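Side-chain contacts in exocyst complex component EXO70 (Saccharomyces cerevisiae, PDB 2B1E), which helps assemble the exocyst, the complex that tethers secretory vesicles to sites of exocytosis in yeast: residues 245-250 / 328-333; 283-288 / 321-326; 340-345 / 372-377; 368-373 / 442-447; 426-429 / 433-436. All blocks are in the same frame, centred on the assembly; numbering follows the deposited sequence.

In the fold
All five contacts lie in the middle of a long, mainly helical rod, within the C-terminal Exo70 family region. Along the chain, contact 2 falls between the two halves of contact 1; contact 3 follows, ending on helix 364-391, where contact 4 begins, and contact 5 lies between the halves of contact 4. Neighbouring centres are close: about 9 Å for contacts 1 and 2, 10 Å for 4 and 5, 11 Å for 3 and 4, while 1 and 4 stand about 21 Å apart. Contacts 3 and 4 share helix 364-391, whose L368 also reaches C330 of contact 1. Segments distant in sequence, with one local turn, thus make the middle of the subunit one continuous packed region.

Contact 1: residues 245-250 / 328-333; sequences FSFELV and NGCLGA
The F247 ring lies against the backbone of helix 327-333 at G329 and illustrates how a glycine lets an aromatic side chain settle on a helix surface. G329 CA stands over one face, 4.0 Å from the centroid of the F247 ring and 30° off its normal, a CH-pi contact. The same face continues onto the peptide, with G329 C 3.6 Å from F247 CE1 and C330 N above the rim. A beta carbon on G329 would fall only 2.5 Å from F247 CG, so this closeness depends on its absence. With CG anti to the carbonyl carbon (chi1 -70°), F247 carries its ring across to the other helix. C330 SG approaches obliquely, 3.9 Å from F247 CZ, as a sulfur-aromatic contact, whereas A333 CB meets the ring at its edge, 4.1 Å from F247 CE1. The short helical segments cross at 68° with their axes 9.4 Å apart. Around this crossing, S246 and V250 rest on T282 of helix 268-299, A333 touches F286 of the same helix, C330 and L331 pack on L368 of helix 364-391, and F245 and L249 reach M180 of helix 180-201.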
# COMPACT_ATOMS: atom_id res chain seq x y z
N PHE A 245 0.72 -6.08 4.98
CA PHE A 245 -0.65 -6.57 4.91
C PHE A 245 -1.59 -5.37 4.81
O PHE A 245 -2.70 -5.48 4.29
CB PHE A 245 -0.99 -7.39 6.16
CG PHE A 245 -2.39 -7.94 6.15
CD1 PHE A 245 -2.83 -8.73 5.09
CD2 PHE A 245 -3.27 -7.65 7.19
CE1 PHE A 245 -4.13 -9.22 5.07
CE2 PHE A 245 -4.57 -8.15 7.17
CZ PHE A 245 -5.00 -8.94 6.11
N SER A 246 -1.14 -4.23 5.32
CA SER A 246 -1.92 -3.01 5.29
C SER A 246 -2.34 -2.67 3.86
O SER A 246 -3.42 -2.12 3.64
CB SER A 246 -1.13 -1.86 5.90
OG SER A 246 0.07 -1.64 5.18
N PHE A 247 -1.48 -2.98 2.90
CA PHE A 247 -1.80 -2.70 1.50
C PHE A 247 -3.04 -3.47 1.07
O PHE A 247 -3.86 -2.96 0.30
CB PHE A 247 -0.63 -3.07 0.59
CG PHE A 247 0.57 -2.18 0.73
CD1 PHE A 247 0.43 -0.79 0.77
CD2 PHE A 247 1.86 -2.71 0.78
CE1 PHE A 247 1.54 0.05 0.85
CE2 PHE A 247 2.98 -1.89 0.86
CZ PHE A 247 2.82 -0.51 0.90
N GLU A 248 -3.19 -4.69 1.57
CA GLU A 248 -4.34 -5.52 1.23
C GLU A 248 -5.59 -5.07 1.99
O GLU A 248 -6.71 -5.27 1.53
CB GLU A 248 -4.07 -6.99 1.53
CG GLU A 248 -2.90 -7.56 0.74
CD GLU A 248 -2.67 -9.04 1.03
OE1 GLU A 248 -1.58 -9.54 0.69
OE2 GLU A 248 -3.58 -9.69 1.58
N LEU A 249 -5.39 -4.47 3.16
CA LEU A 249 -6.50 -3.97 3.95
C LEU A 249 -7.04 -2.71 3.30
O LEU A 249 -8.25 -2.49 3.23
CB LEU A 249 -6.06 -3.68 5.38
CG LEU A 249 -5.74 -4.90 6.25
CD1 LEU A 249 -5.21 -4.44 7.61
CD2 LEU A 249 -6.99 -5.75 6.43
N VAL A 250 -6.13 -1.86 2.81
CA VAL A 250 -6.54 -0.63 2.14
C VAL A 250 -7.42 -1.00 0.95
O VAL A 250 -8.44 -0.35 0.69
CB VAL A 250 -5.31 0.16 1.63
CG1 VAL A 250 -5.76 1.30 0.71
CG2 VAL A 250 -4.53 0.72 2.81
N ASN A 328 1.36 -2.27 -6.61
CA ASN A 328 0.05 -1.63 -6.53
C ASN A 328 -0.17 -0.89 -5.21
O ASN A 328 -0.57 0.28 -5.21
CB ASN A 328 -1.05 -2.68 -6.73
CG ASN A 328 -0.99 -3.33 -8.10
OD1 ASN A 328 -1.01 -2.64 -9.13
ND2 ASN A 328 -0.91 -4.65 -8.13
N GLY A 329 0.08 -1.56 -4.09
CA GLY A 329 -0.09 -0.93 -2.80
C GLY A 329 0.74 0.33 -2.63
O GLY A 329 0.21 1.40 -2.30
N CYS A 330 2.04 0.22 -2.87
CA CYS A 330 2.94 1.36 -2.75
C CYS A 330 2.44 2.55 -3.57
O CYS A 330 2.32 3.66 -3.06
CB CYS A 330 4.35 0.98 -3.22
SG CYS A 330 5.21 -0.21 -2.17
N LEU A 331 2.16 2.30 -4.85
CA LEU A 331 1.67 3.34 -5.74
C LEU A 331 0.43 4.01 -5.16
O LEU A 331 0.37 5.23 -5.03
CB LEU A 331 1.34 2.75 -7.11
CG LEU A 331 2.55 2.38 -7.97
CD1 LEU A 331 2.11 1.48 -9.11
CD2 LEU A 331 3.21 3.65 -8.50
N GLY A 332 -0.57 3.19 -4.82
CA GLY A 332 -1.79 3.74 -4.26
C GLY A 332 -1.50 4.56 -3.02
O GLY A 332 -2.10 5.61 -2.80
N ALA A 333 -0.55 4.08 -2.23
CA ALA A 333 -0.15 4.76 -1.00
C ALA A 333 0.42 6.14 -1.27
O ALA A 333 0.40 7.01 -0.40
CB ALA A 333 0.87 3.91 -0.25

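Contact 2: residues 283-288 / 321-326; sequences QSLFRD and RKFSEY
Within the mainly helical rod, helix 311-323 packs on helix 268-299 through F323, which meets L285 and F286. F323 uses two neighbouring atoms of its ring. CE1 stands over one face of the F286 ring, displaced toward the rim, and lies 3.8 Å from F286 CE1. The two rings are tilted at 47° with centroids 5.3 Å apart, an oblique pair that is neither a stack nor edge-to-face. F323 CZ instead touches L285, coming 4.0 Å from L285 CG and 3.6 Å from the backbone oxygen L285 O, which sits in the plane of the F323 ring at its edge. L285 reaches this place with CG anti to the backbone N (chi1 -163°), and the two side chains, each coming from its own helix, overlap on opposed courses. Both rings belong to a larger aromatic cluster, since F286 meets F371 edge-to-face and F323 meets F244 in the same way. With F323 cut back to an alanine, the F286 face would probably lose its neighbour and F244 its ring partner. Just after F323, S324 OG gives its proton to R321 O over 2.7 Å, which satisfies that buried hydroxyl within its own segment. Chemically, cohesion between the two segments is therefore mainly apolar, with perhaps a slight electrostatic gain where the ring's hydrogen-bearing edge faces the carbonyl oxygen of L285.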
# COMPACT_ATOMS: atom_id res chain seq x y z
N GLN A 283 1.12 4.95 5.64
CA GLN A 283 1.97 6.13 5.49
C GLN A 283 3.19 6.00 6.40
O GLN A 283 4.29 6.41 6.03
CB GLN A 283 1.21 7.41 5.84
CG GLN A 283 2.09 8.67 5.74
CD GLN A 283 1.38 9.93 6.20
OE1 GLN A 283 0.40 10.36 5.61
NE2 GLN A 283 1.90 10.53 7.27
N SER A 284 2.99 5.46 7.59
CA SER A 284 4.09 5.29 8.53
C SER A 284 5.02 4.19 8.04
O SER A 284 6.19 4.13 8.42
CB SER A 284 3.54 4.92 9.92
OG SER A 284 2.71 5.95 10.42
N LEU A 285 4.49 3.32 7.20
CA LEU A 285 5.27 2.22 6.66
C LEU A 285 6.49 2.77 5.91
O LEU A 285 7.59 2.22 5.99
CB LEU A 285 4.40 1.37 5.73
CG LEU A 285 4.92 -0.02 5.39
CD1 LEU A 285 5.17 -0.80 6.67
CD2 LEU A 285 3.89 -0.75 4.51
N PHE A 286 6.28 3.88 5.19
CA PHE A 286 7.35 4.51 4.42
C PHE A 286 8.30 5.30 5.32
O PHE A 286 9.52 5.13 5.25
CB PHE A 286 6.74 5.43 3.36
CG PHE A 286 6.01 4.69 2.28
CD1 PHE A 286 6.67 4.28 1.13
CD2 PHE A 286 4.67 4.36 2.43
CE1 PHE A 286 6.01 3.55 0.15
CE2 PHE A 286 4.00 3.62 1.46
CZ PHE A 286 4.67 3.22 0.32
N ARG A 287 7.73 6.16 6.16
CA ARG A 287 8.54 6.95 7.08
C ARG A 287 9.42 6.02 7.90
O ARG A 287 10.59 6.31 8.16
CB ARG A 287 7.64 7.77 8.00
CG ARG A 287 8.37 8.74 8.90
CD ARG A 287 7.40 9.43 9.85
NE ARG A 287 8.00 10.54 10.58
CZ ARG A 287 8.97 10.41 11.49
NH1 ARG A 287 9.45 9.21 11.79
NH2 ARG A 287 9.44 11.48 12.11
N ASP A 288 8.85 4.88 8.30
CA ASP A 288 9.56 3.90 9.11
C ASP A 288 10.76 3.29 8.39
O ASP A 288 11.80 3.05 9.01
CB ASP A 288 8.61 2.78 9.54
CG ASP A 288 9.31 1.71 10.36
OD1 ASP A 288 9.87 2.06 11.43
OD2 ASP A 288 9.30 0.54 9.95
N ARG A 321 13.10 -4.60 -1.35
CA ARG A 321 12.78 -5.74 -2.20
C ARG A 321 11.36 -6.21 -1.92
O ARG A 321 10.65 -6.65 -2.83
CB ARG A 321 13.76 -6.88 -1.94
CG ARG A 321 13.60 -8.10 -2.86
CD ARG A 321 13.86 -7.73 -4.31
NE ARG A 321 14.24 -8.89 -5.12
CZ ARG A 321 13.39 -9.77 -5.63
NH1 ARG A 321 12.08 -9.66 -5.43
NH2 ARG A 321 13.86 -10.79 -6.35
N LYS A 322 10.95 -6.13 -0.66
CA LYS A 322 9.61 -6.55 -0.28
C LYS A 322 8.60 -5.48 -0.68
O LYS A 322 7.48 -5.78 -1.10
CB LYS A 322 9.54 -6.81 1.23
CG LYS A 322 10.57 -7.82 1.73
CD LYS A 322 10.42 -8.09 3.22
CE LYS A 322 11.61 -8.88 3.76
NZ LYS A 322 11.83 -10.15 3.02
N PHE A 323 9.02 -4.22 -0.57
CA PHE A 323 8.18 -3.09 -0.94
C PHE A 323 7.81 -3.21 -2.42
O PHE A 323 6.66 -2.98 -2.80
CB PHE A 323 8.94 -1.78 -0.72
CG PHE A 323 8.62 -1.08 0.57
CD1 PHE A 323 7.48 -0.29 0.68
CD2 PHE A 323 9.47 -1.20 1.67
CE1 PHE A 323 7.19 0.38 1.87
CE2 PHE A 323 9.18 -0.54 2.86
CZ PHE A 323 8.05 0.26 2.96
N SER A 324 8.79 -3.57 -3.23
CA SER A 324 8.60 -3.72 -4.67
C SER A 324 7.69 -4.88 -5.06
O SER A 324 7.22 -4.94 -6.20
CB SER A 324 9.95 -3.89 -5.38
OG SER A 324 10.50 -5.18 -5.12
N GLU A 325 7.44 -5.80 -4.14
CA GLU A 325 6.58 -6.93 -4.43
C GLU A 325 5.12 -6.50 -4.31
O GLU A 325 4.20 -7.23 -4.69
CB GLU A 325 6.88 -8.10 -3.48
CG GLU A 325 8.31 -8.61 -3.57
CD GLU A 325 8.58 -9.80 -2.67
OE1 GLU A 325 8.20 -9.75 -1.48
OE2 GLU A 325 9.18 -10.79 -3.15
N TYR A 326 4.92 -5.30 -3.77
CA TYR A 326 3.59 -4.73 -3.60
C TYR A 326 3.53 -3.44 -4.40
O TYR A 326 3.24 -2.37 -3.85
CB TYR A 326 3.33 -4.43 -2.12
CG TYR A 326 3.05 -5.65 -1.27
CD1 TYR A 326 1.75 -5.96 -0.87
CD2 TYR A 326 4.09 -6.48 -0.84
CE1 TYR A 326 1.49 -7.08 -0.07
CE2 TYR A 326 3.84 -7.59 -0.03
CZ TYR A 326 2.54 -7.88 0.35
OH TYR A 326 2.29 -8.98 1.14

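Contact 3: residues 340-345 / 372-377; sequences ENWLPS and ISDCID
At the edge of the W342 indole, D374 OD2 sits in the ring plane and takes the N-H of W342 NE1 in a hydrogen bond of 2.9 Å. The angle at the hydrogen is 156°. The carboxylate plane is turned 63° from the ring, and the oxygen uses its anti lone pair, on the side away from OD1. Elsewhere the indole is packed by F371, whose ring meets it edge-to-face, and by I290 of helix 268-299. W342 CG stands between the backbone N and the carbonyl carbon (chi1 66°), a rotation that swings the indole toward helix 364-391. In fold terms, this fastens the long connection between helix 327-333 and helix 364-391 back onto the helix that it leads into, through a buried polar pair. L343, the next residue in that connection, lays its CD2 methyl 3.7 Å from D374 OD2, giving the acid an apolar neighbour. D374 has stronger partners as well: OD2 is in a salt bridge with R339 NE and OD1 in another with R444 NH2, which would favour the ionised carboxylate. A phenylalanine replacing W342 would probably leave D374 OD2 without its N-H donor and more dependent on R339. L343 itself also touches Y352, further along the same connection.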
# COMPACT_ATOMS: atom_id res chain seq x y z
N GLU A 340 8.26 14.94 2.18
CA GLU A 340 8.57 15.40 3.53
C GLU A 340 7.85 14.57 4.58
O GLU A 340 8.07 14.75 5.78
CB GLU A 340 8.20 16.87 3.67
CG GLU A 340 8.94 17.77 2.69
CD GLU A 340 8.63 19.24 2.88
OE1 GLU A 340 7.43 19.60 2.83
OE2 GLU A 340 9.57 20.03 3.07
N ASN A 341 7.01 13.64 4.14
CA ASN A 341 6.28 12.77 5.06
C ASN A 341 7.14 11.58 5.49
O ASN A 341 6.85 10.93 6.50
CB ASN A 341 4.98 12.26 4.42
CG ASN A 341 3.88 13.30 4.42
OD1 ASN A 341 2.76 13.03 3.96
ND2 ASN A 341 4.17 14.48 4.95
N TRP A 342 8.18 11.28 4.72
CA TRP A 342 9.06 10.17 5.04
C TRP A 342 10.50 10.59 5.34
O TRP A 342 11.28 9.80 5.87
CB TRP A 342 9.05 9.13 3.91
CG TRP A 342 9.63 9.58 2.59
CD1 TRP A 342 10.92 9.96 2.35
CD2 TRP A 342 8.95 9.66 1.33
NE1 TRP A 342 11.08 10.26 1.02
CE2 TRP A 342 9.89 10.09 0.37
CE3 TRP A 342 7.63 9.41 0.92
CZ2 TRP A 342 9.56 10.27 -0.98
CZ3 TRP A 342 7.30 9.59 -0.43
CH2 TRP A 342 8.27 10.01 -1.36
N LEU A 343 10.84 11.83 5.02
CA LEU A 343 12.19 12.33 5.30
C LEU A 343 12.28 12.90 6.71
O LEU A 343 11.29 13.36 7.27
CB LEU A 343 12.58 13.43 4.30
CG LEU A 343 12.82 13.06 2.84
CD1 LEU A 343 13.22 14.31 2.07
CD2 LEU A 343 13.91 12.01 2.73
N PRO A 344 13.49 12.86 7.31
CA PRO A 344 13.69 13.39 8.66
C PRO A 344 13.37 14.88 8.73
O PRO A 344 13.53 15.61 7.76
CB PRO A 344 15.15 13.08 8.93
CG PRO A 344 15.77 13.15 7.57
CD PRO A 344 14.76 12.41 6.73
N SER A 345 12.91 15.32 9.90
CA SER A 345 12.54 16.71 10.13
C SER A 345 13.31 17.74 9.31
O SER A 345 12.78 18.29 8.34
CB SER A 345 12.68 17.05 11.62
OG SER A 345 11.81 16.26 12.40
N ILE A 372 12.24 5.42 -3.22
CA ILE A 372 13.26 4.40 -3.32
C ILE A 372 14.64 5.05 -3.40
O ILE A 372 15.57 4.64 -2.71
CB ILE A 372 13.06 3.51 -4.56
CG1 ILE A 372 11.61 3.00 -4.60
CG2 ILE A 372 14.03 2.34 -4.54
CD1 ILE A 372 11.13 2.37 -3.30
N SER A 373 14.74 6.08 -4.23
CA SER A 373 15.99 6.81 -4.40
C SER A 373 16.39 7.49 -3.09
O SER A 373 17.57 7.53 -2.74
CB SER A 373 15.85 7.86 -5.52
OG SER A 373 15.79 7.26 -6.80
N ASP A 374 15.40 8.00 -2.36
CA ASP A 374 15.68 8.65 -1.08
C ASP A 374 16.22 7.62 -0.09
O ASP A 374 17.11 7.93 0.70
CB ASP A 374 14.41 9.30 -0.52
CG ASP A 374 14.11 10.64 -1.16
OD1 ASP A 374 14.92 11.11 -1.98
OD2 ASP A 374 13.06 11.23 -0.83
N CYS A 375 15.68 6.41 -0.14
CA CYS A 375 16.11 5.33 0.74
C CYS A 375 17.57 4.96 0.48
O CYS A 375 18.35 4.77 1.43
CB CYS A 375 15.23 4.09 0.54
SG CYS A 375 13.62 4.15 1.38
N ILE A 376 17.94 4.84 -0.79
CA ILE A 376 19.31 4.49 -1.14
C ILE A 376 20.25 5.63 -0.79
O ILE A 376 21.38 5.39 -0.35
CB ILE A 376 19.41 4.12 -2.64
CG1 ILE A 376 18.56 2.88 -2.90
CG2 ILE A 376 20.86 3.83 -3.02
CD1 ILE A 376 18.34 2.58 -4.37
N ASP A 377 19.80 6.87 -0.95
CA ASP A 377 20.62 8.03 -0.58
C ASP A 377 20.87 8.00 0.92
O ASP A 377 21.99 8.26 1.39
CB ASP A 377 19.90 9.34 -0.91
CG ASP A 377 20.08 9.78 -2.35
OD1 ASP A 377 20.89 9.17 -3.09
OD2 ASP A 377 19.41 10.77 -2.74

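Contact 4: residues 368-373 / 442-447; sequences LSCFIS and HSRLER
R444 and S373 carry most of the buried surface here, and they meet face-on: S373 CB lies over the centre of one face of the R444 guanidinium, 3.2 Å above its plane, with R444 CZ 3.3 Å from that carbon. The hydroxyl of S373 stays to one side, OG being 3.8 Å from R444 CD. C370 completes the group at the edge, where its SG lies in the guanidinium plane, 3.6 Å from R444 NH1. The R444 chain bends at chi3 (62°), and this turns the flat head over the serine while its aliphatic part passes alongside. Such an arginine, laid flat on a neighbouring helix, joins helix 440-473 to helix 364-391 within the bundle and brings a charge into its interior. That charge is answered beyond the two segments. R444 NH2 forms a salt bridge with D377 OD2, one turn on from S373, and R444 NE is hydrogen-bonded to T353 OG1; these bonds probably fix the rotation of the head while S373 covers one face. C370 also touches R339 and W361, and the carbonyl of T353 takes a hydrogen bond from NH2 of R447, a turn along from R444.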
# COMPACT_ATOMS: atom_id res chain seq x y z
N LEU A 368 6.87 7.49 -5.90
CA LEU A 368 7.40 6.22 -5.41
C LEU A 368 8.87 6.03 -5.79
O LEU A 368 9.64 5.44 -5.03
CB LEU A 368 6.57 5.06 -5.95
CG LEU A 368 6.97 3.66 -5.49
CD1 LEU A 368 6.87 3.58 -3.97
CD2 LEU A 368 6.07 2.62 -6.14
N SER A 369 9.25 6.50 -6.98
CA SER A 369 10.63 6.38 -7.42
C SER A 369 11.50 7.22 -6.50
O SER A 369 12.58 6.79 -6.10
CB SER A 369 10.81 6.87 -8.86
OG SER A 369 12.19 6.85 -9.22
N CYS A 370 11.02 8.41 -6.17
CA CYS A 370 11.75 9.31 -5.29
C CYS A 370 12.00 8.63 -3.95
O CYS A 370 13.10 8.69 -3.41
CB CYS A 370 10.96 10.61 -5.09
SG CYS A 370 11.92 11.94 -4.29
N PHE A 371 10.97 7.98 -3.42
CA PHE A 371 11.08 7.27 -2.15
C PHE A 371 12.19 6.23 -2.17
O PHE A 371 12.99 6.15 -1.24
CB PHE A 371 9.76 6.56 -1.80
CG PHE A 371 9.87 5.63 -0.63
CD1 PHE A 371 10.07 6.13 0.65
CD2 PHE A 371 9.84 4.25 -0.82
CE1 PHE A 371 10.23 5.27 1.73
CE2 PHE A 371 10.00 3.38 0.26
CZ PHE A 371 10.20 3.89 1.54
N ILE A 372 12.24 5.42 -3.22
CA ILE A 372 13.26 4.40 -3.32
C ILE A 372 14.64 5.05 -3.40
O ILE A 372 15.57 4.64 -2.71
CB ILE A 372 13.06 3.51 -4.56
CG1 ILE A 372 11.61 3.00 -4.60
CG2 ILE A 372 14.03 2.34 -4.54
CD1 ILE A 372 11.13 2.37 -3.30
N SER A 373 14.74 6.08 -4.23
CA SER A 373 15.99 6.81 -4.40
C SER A 373 16.39 7.49 -3.09
O SER A 373 17.57 7.53 -2.74
CB SER A 373 15.85 7.86 -5.52
OG SER A 373 15.79 7.26 -6.80
N HIS A 442 17.43 5.67 -11.73
CA HIS A 442 18.73 5.18 -12.15
C HIS A 442 19.75 6.30 -12.27
O HIS A 442 20.91 6.14 -11.89
CB HIS A 442 18.61 4.43 -13.47
CG HIS A 442 17.97 3.09 -13.33
ND1 HIS A 442 18.56 2.05 -12.64
CD2 HIS A 442 16.79 2.60 -13.79
CE1 HIS A 442 17.78 0.99 -12.68
NE2 HIS A 442 16.70 1.30 -13.38
N SER A 443 19.33 7.44 -12.80
CA SER A 443 20.25 8.56 -12.95
C SER A 443 20.70 9.06 -11.58
O SER A 443 21.84 9.51 -11.43
CB SER A 443 19.59 9.69 -13.74
OG SER A 443 18.55 10.30 -12.99
N ARG A 444 19.83 8.99 -10.59
CA ARG A 444 20.20 9.43 -9.24
C ARG A 444 21.22 8.44 -8.67
O ARG A 444 22.19 8.85 -8.02
CB ARG A 444 18.99 9.50 -8.32
CG ARG A 444 18.10 10.72 -8.57
CD ARG A 444 16.93 10.78 -7.60
NE ARG A 444 17.37 10.90 -6.21
CZ ARG A 444 16.56 11.08 -5.18
NH1 ARG A 444 15.24 11.16 -5.37
NH2 ARG A 444 17.05 11.18 -3.95
N LEU A 445 20.99 7.16 -8.92
CA LEU A 445 21.89 6.12 -8.44
C LEU A 445 23.26 6.28 -9.11
O LEU A 445 24.29 6.00 -8.50
CB LEU A 445 21.32 4.73 -8.75
CG LEU A 445 22.17 3.54 -8.30
CD1 LEU A 445 22.42 3.59 -6.80
CD2 LEU A 445 21.46 2.26 -8.69
N GLU A 446 23.27 6.70 -10.37
CA GLU A 446 24.54 6.90 -11.05
C GLU A 446 25.23 8.10 -10.42
O GLU A 446 26.44 8.09 -10.22
CB GLU A 446 24.34 7.14 -12.55
CG GLU A 446 23.97 5.88 -13.33
CD GLU A 446 25.01 4.77 -13.19
OE1 GLU A 446 26.18 4.98 -13.58
OE2 GLU A 446 24.66 3.69 -12.68
N ARG A 447 24.45 9.12 -10.07
CA ARG A 447 25.03 10.29 -9.44
C ARG A 447 25.62 9.90 -8.09
O ARG A 447 26.67 10.40 -7.70
CB ARG A 447 23.98 11.40 -9.27
CG ARG A 447 23.74 12.22 -10.53
CD ARG A 447 23.13 13.58 -10.20
NE ARG A 447 21.69 13.52 -9.92
CZ ARG A 447 20.76 13.28 -10.84
NH1 ARG A 447 21.10 13.06 -12.10
NH2 ARG A 447 19.48 13.26 -10.49

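Contact 5: residues 426-429 / 433-436; sequences QIVE and LNLM
V428 O and N434 N are the closest polar atoms across this contact, 3.1 Å apart. Beside them N434 CB packs against the same carbonyl, also 3.1 Å from V428 O. N434 thus faces the last turns of helix 410-429 with its backbone and beta carbon, while its amide extends along the outer side. N434 CG, anti to the backbone N (chi1 -163°), lies 4.1 Å from E429 CA, and N434 OD1 comes 4.0 Å from V428 CG1. The CG1 methyl of V428 also covers the backbone of the following short helix, at 3.7 Å from N434 CA. L433 supplies the inner, apolar half of the contact: its CB lies 4.0 Å from V428 CA, and its CD1 methyl reaches I427 CG2 at 4.5 Å. A short connection of three residues bends the chain here, and helix 433-436 carries on in broadly the same direction as helix 410-429. S431 in the intervening turn accompanies it, with OG hydrogen-bonded to I427 O and more weakly to L433 N. Beyond the turn, L433 packs on L320 and I372, and N434 O is hydrogen-bonded to H442 NE2. Chemically, the junction joins a buried hydrocarbon side to a polar rim, and the S431 hydroxyl probably compensates I427 O at the turn itself instead of a further helical turn doing so.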
# COMPACT_ATOMS: atom_id res chain seq x y z
N GLN A 426 22.76 -4.51 -7.60
CA GLN A 426 22.49 -5.89 -7.97
C GLN A 426 21.06 -6.27 -7.60
O GLN A 426 20.35 -6.92 -8.38
CB GLN A 426 23.47 -6.83 -7.27
CG GLN A 426 24.92 -6.57 -7.64
CD GLN A 426 25.88 -7.51 -6.93
OE1 GLN A 426 25.75 -7.77 -5.74
NE2 GLN A 426 26.87 -8.00 -7.67
N ILE A 427 20.63 -5.86 -6.41
CA ILE A 427 19.28 -6.17 -5.94
C ILE A 427 18.22 -5.37 -6.68
O ILE A 427 17.06 -5.79 -6.75
CB ILE A 427 19.18 -5.96 -4.42
CG1 ILE A 427 19.95 -7.08 -3.71
CG2 ILE A 427 17.72 -5.93 -3.97
CD1 ILE A 427 20.00 -6.95 -2.22
N VAL A 428 18.60 -4.22 -7.22
CA VAL A 428 17.67 -3.40 -7.98
C VAL A 428 17.47 -4.05 -9.34
O VAL A 428 16.35 -4.20 -9.82
CB VAL A 428 18.21 -1.96 -8.19
CG1 VAL A 428 17.44 -1.27 -9.30
CG2 VAL A 428 18.09 -1.16 -6.89
N GLU A 429 18.58 -4.46 -9.95
CA GLU A 429 18.60 -5.09 -11.26
C GLU A 429 17.85 -6.42 -11.34
O GLU A 429 17.44 -6.84 -12.43
CB GLU A 429 20.05 -5.31 -11.69
CG GLU A 429 20.25 -5.99 -13.03
CD GLU A 429 21.71 -6.27 -13.33
OE1 GLU A 429 22.53 -5.32 -13.26
OE2 GLU A 429 22.05 -7.44 -13.62
N LEU A 433 12.22 -3.33 -8.53
CA LEU A 433 12.84 -2.04 -8.25
C LEU A 433 13.42 -1.43 -9.52
O LEU A 433 13.32 -0.22 -9.74
CB LEU A 433 13.94 -2.19 -7.19
CG LEU A 433 13.45 -2.52 -5.77
CD1 LEU A 433 14.64 -2.77 -4.86
CD2 LEU A 433 12.58 -1.36 -5.25
N ASN A 434 14.01 -2.27 -10.36
CA ASN A 434 14.61 -1.81 -11.61
C ASN A 434 13.64 -1.01 -12.47
O ASN A 434 13.99 0.04 -13.01
CB ASN A 434 15.15 -3.01 -12.40
CG ASN A 434 16.15 -2.59 -13.48
OD1 ASN A 434 16.92 -1.66 -13.28
ND2 ASN A 434 16.14 -3.30 -14.61
N LEU A 435 12.41 -1.51 -12.58
CA LEU A 435 11.39 -0.83 -13.37
C LEU A 435 10.80 0.38 -12.68
O LEU A 435 10.36 1.33 -13.34
CB LEU A 435 10.27 -1.81 -13.73
CG LEU A 435 10.71 -3.03 -14.55
CD1 LEU A 435 9.49 -3.85 -14.92
CD2 LEU A 435 11.44 -2.57 -15.80
N MET A 436 10.78 0.37 -11.35
CA MET A 436 10.22 1.49 -10.60
C MET A 436 11.14 2.71 -10.63
O MET A 436 10.67 3.85 -10.53
CB MET A 436 9.95 1.07 -9.15
CG MET A 436 9.16 -0.22 -9.02
SD MET A 436 8.80 -0.67 -7.31
CE MET A 436 7.03 -0.44 -7.25